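PDB 4YS6: putative solute-binding component of ABC transporter from Clostridium phytofermentans, which binds beta-D-glucopyranose between its two lobes and probably serves as the carbohydrate-capturing component of an ABC transporter. Local coordinates for residues Asn57-Lys60 and Gln61-Ala65. Residues are numbered along the deposited sequence; the frame is centred on the assembly and turned at random.
Sequences NMEK and QLKDA
Two i to i+4 salt bridges, Lys60 with Asp64 and Glu59 with Lys63, run along the last two turns of helix 50-64, the crossover helix of the beta-alpha-beta unit formed with strands 38-43 and 68-73. The tighter one is Lys60 NZ to Asp64 OD2, 3.1 Å, in which the ammonium meets the carboxylate oxygen nearly along its C-O axis. Lys60 stays extended as far as CE and turns only at its last torsion (chi4 -64°), which brings NZ back to Asp64. Glu59 and Lys63 instead run alongside each other, pointing the same way; their ends form a longer salt bridge, OE2 of Glu59 to NZ of Lys63 3.5 Å, with only a weak hydrogen bond, while CG of Glu59 packs 3.7 Å from CE of Lys63. Each bridged pair is also joined by a helical backbone bond, Lys63 N to Glu59 O and Asp64 N to Lys60 O, both 3.0 Å. A different surface of the helix is apolar: Met58, present as selenomethionine and bent at chi2 and chi3 (-67° and -45°), swings its terminal CE against CD1 of Leu62, a tight 3.4 Å contact. Round the helix, a water links Asn57 and Gln61, donating to OD1 of Asn57 and accepting from NE2 of Gln61 at 2.9 Å; this amide nitrogen also bonds to the backbone O of Arg295. Leu62 packs on Val39 and Val41 of strand 38-43 and on Val69 of strand 68-73, whereas Met58 and Gln61 lean on helix 294-309, through Val301 and through Ala298 and Ser299, respectively, joining this helix to both the sheet and its helical neighbour.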
ATOM      1  N   ASN A  57      12.133  -8.067   7.916  1.00 16.51           N
ATOM      2  CA  ASN A  57      11.753  -7.799   9.291  1.00 18.92           C
ATOM      3  C   ASN A  57      10.967  -8.979   9.884  1.00 17.63           C
ATOM      4  O   ASN A  57      11.194  -9.358  11.033  1.00 18.01           O
ATOM      5  CB  ASN A  57      10.961  -6.495   9.374  1.00 16.84           C
ATOM      6  CG  ASN A  57      11.828  -5.276   9.115  1.00 24.37           C
ATOM      7  OD1 ASN A  57      12.999  -5.248   9.473  1.00 27.49           O
ATOM      8  ND2 ASN A  57      11.242  -4.248   8.532  1.00 21.55           N
HETATM    9  N   MSE A  58      10.077  -9.584   9.105  1.00 15.17           N
HETATM   10  CA  MSE A  58       9.382 -10.784   9.561  1.00 16.12           C
HETATM   11  C   MSE A  58      10.356 -11.900   9.880  1.00 17.00           C
HETATM   12  O   MSE A  58      10.250 -12.561  10.909  1.00 18.50           O
HETATM   13  CB  MSE A  58       8.397 -11.253   8.487  1.00 15.40           C
HETATM   14  CG  MSE A  58       7.138 -10.466   8.412  1.00 20.37           C
HETATM   15 SE   MSE A  58       6.024 -10.728  10.046  1.00 29.15          SE
HETATM   16  CE  MSE A  58       6.088 -12.656  10.316  1.00 30.84           C
ATOM     17  N   GLU A  59      11.289 -12.152   8.970  1.00 15.34           N
ATOM     18  CA  GLU A  59      12.260 -13.225   9.188  1.00 18.27           C
ATOM     19  C   GLU A  59      13.091 -12.971  10.445  1.00 18.53           C
ATOM     20  O   GLU A  59      13.274 -13.851  11.279  1.00 19.82           O
ATOM     21  CB  GLU A  59      13.176 -13.361   7.970  1.00 20.26           C
ATOM     22  CG  GLU A  59      14.152 -14.505   8.071  1.00 29.88           C
ATOM     23  CD  GLU A  59      14.859 -14.747   6.755  1.00 46.96           C
ATOM     24  OE1 GLU A  59      15.363 -13.767   6.169  1.00 46.41           O
ATOM     25  OE2 GLU A  59      14.892 -15.907   6.300  1.00 59.49           O
ATOM     26  N   LYS A  60      13.606 -11.752  10.588  1.00 18.43           N
ATOM     27  CA  LYS A  60      14.439 -11.423  11.731  1.00 20.71           C
ATOM     28  C   LYS A  60      13.686 -11.588  13.037  1.00 17.86           C
ATOM     29  O   LYS A  60      14.202 -12.186  13.971  1.00 19.52           O
ATOM     30  CB  LYS A  60      14.962  -9.988  11.631  1.00 25.24           C
ATOM     31  CG  LYS A  60      15.710  -9.531  12.884  1.00 36.17           C
ATOM     32  CD  LYS A  60      16.119  -8.074  12.791  1.00 51.51           C
ATOM     33  CE  LYS A  60      16.934  -7.652  14.008  1.00 61.03           C
ATOM     34  NZ  LYS A  60      16.150  -7.715  15.274  1.00 63.30           N
ATOM     35  N   GLN A  61      12.474 -11.040  13.098  1.00 17.16           N
ATOM     36  CA  GLN A  61      11.730 -11.015  14.348  1.00 19.29           C
ATOM     37  C   GLN A  61      11.181 -12.397  14.682  1.00 17.48           C
ATOM     38  O   GLN A  61      11.150 -12.762  15.842  1.00 20.40           O
ATOM     39  CB  GLN A  61      10.626  -9.968  14.278  1.00 18.86           C
ATOM     40  CG  GLN A  61      11.204  -8.567  14.162  1.00 21.76           C
ATOM     41  CD  GLN A  61      10.162  -7.493  14.284  1.00 21.05           C
ATOM     42  OE1 GLN A  61       9.263  -7.582  15.119  1.00 25.05           O
ATOM     43  NE2 GLN A  61      10.297  -6.446  13.478  1.00 23.49           N
ATOM     44  N   LEU A  62      10.782 -13.173  13.676  1.00 16.87           N
ATOM     45  CA  LEU A  62      10.399 -14.569  13.949  1.00 17.15           C
ATOM     46  C   LEU A  62      11.564 -15.387  14.497  1.00 18.05           C
ATOM     47  O   LEU A  62      11.403 -16.159  15.444  1.00 19.74           O
ATOM     48  CB  LEU A  62       9.863 -15.237  12.691  1.00 17.39           C
ATOM     49  CG  LEU A  62       8.451 -14.807  12.320  1.00 18.79           C
ATOM     50  CD1 LEU A  62       8.120 -15.303  10.941  1.00 19.83           C
ATOM     51  CD2 LEU A  62       7.407 -15.324  13.334  1.00 19.54           C
ATOM     52  N   LYS A  63      12.748 -15.235  13.905  1.00 18.29           N
ATOM     53  CA  LYS A  63      13.897 -16.000  14.387  1.00 20.03           C
ATOM     54  C   LYS A  63      14.273 -15.586  15.801  1.00 22.40           C
ATOM     55  O   LYS A  63      14.603 -16.441  16.642  1.00 22.52           O
ATOM     56  CB  LYS A  63      15.074 -15.849  13.432  1.00 21.07           C
ATOM     57  CG  LYS A  63      14.813 -16.527  12.110  1.00 24.94           C
ATOM     58  CD  LYS A  63      16.010 -16.467  11.180  1.00 40.12           C
ATOM     59  CE  LYS A  63      15.733 -17.252   9.912  1.00 53.71           C
ATOM     60  NZ  LYS A  63      16.819 -17.110   8.907  1.00 65.31           N
ATOM     61  N   ASP A  64      14.177 -14.297  16.092  1.00 20.40           N
ATOM     62  CA  ASP A  64      14.427 -13.803  17.446  1.00 25.57           C
ATOM     63  C   ASP A  64      13.448 -14.386  18.457  1.00 26.89           C
ATOM     64  O   ASP A  64      13.793 -14.571  19.627  1.00 26.31           O
ATOM     65  CB  ASP A  64      14.335 -12.275  17.498  1.00 37.43           C
ATOM     66  CG  ASP A  64      15.658 -11.589  17.185  1.00 58.64           C
ATOM     67  OD1 ASP A  64      16.720 -12.093  17.618  1.00 66.40           O
ATOM     68  OD2 ASP A  64      15.627 -10.532  16.517  1.00 63.70           O
ATOM     69  N   ALA A  65      12.223 -14.642  18.006  1.00 21.77           N
ATOM     70  CA  ALA A  65      11.170 -15.200  18.850  1.00 23.58           C
ATOM     71  C   ALA A  65      11.238 -16.726  18.922  1.00 25.38           C
ATOM     72  O   ALA A  65      10.433 -17.354  19.613  1.00 23.71           O
ATOM     73  CB  ALA A  65       9.808 -14.757  18.332  1.00 20.89           C
TER
HETATM   74  O   HOH W   1      12.974  -5.827  12.556  1.00 30.12           O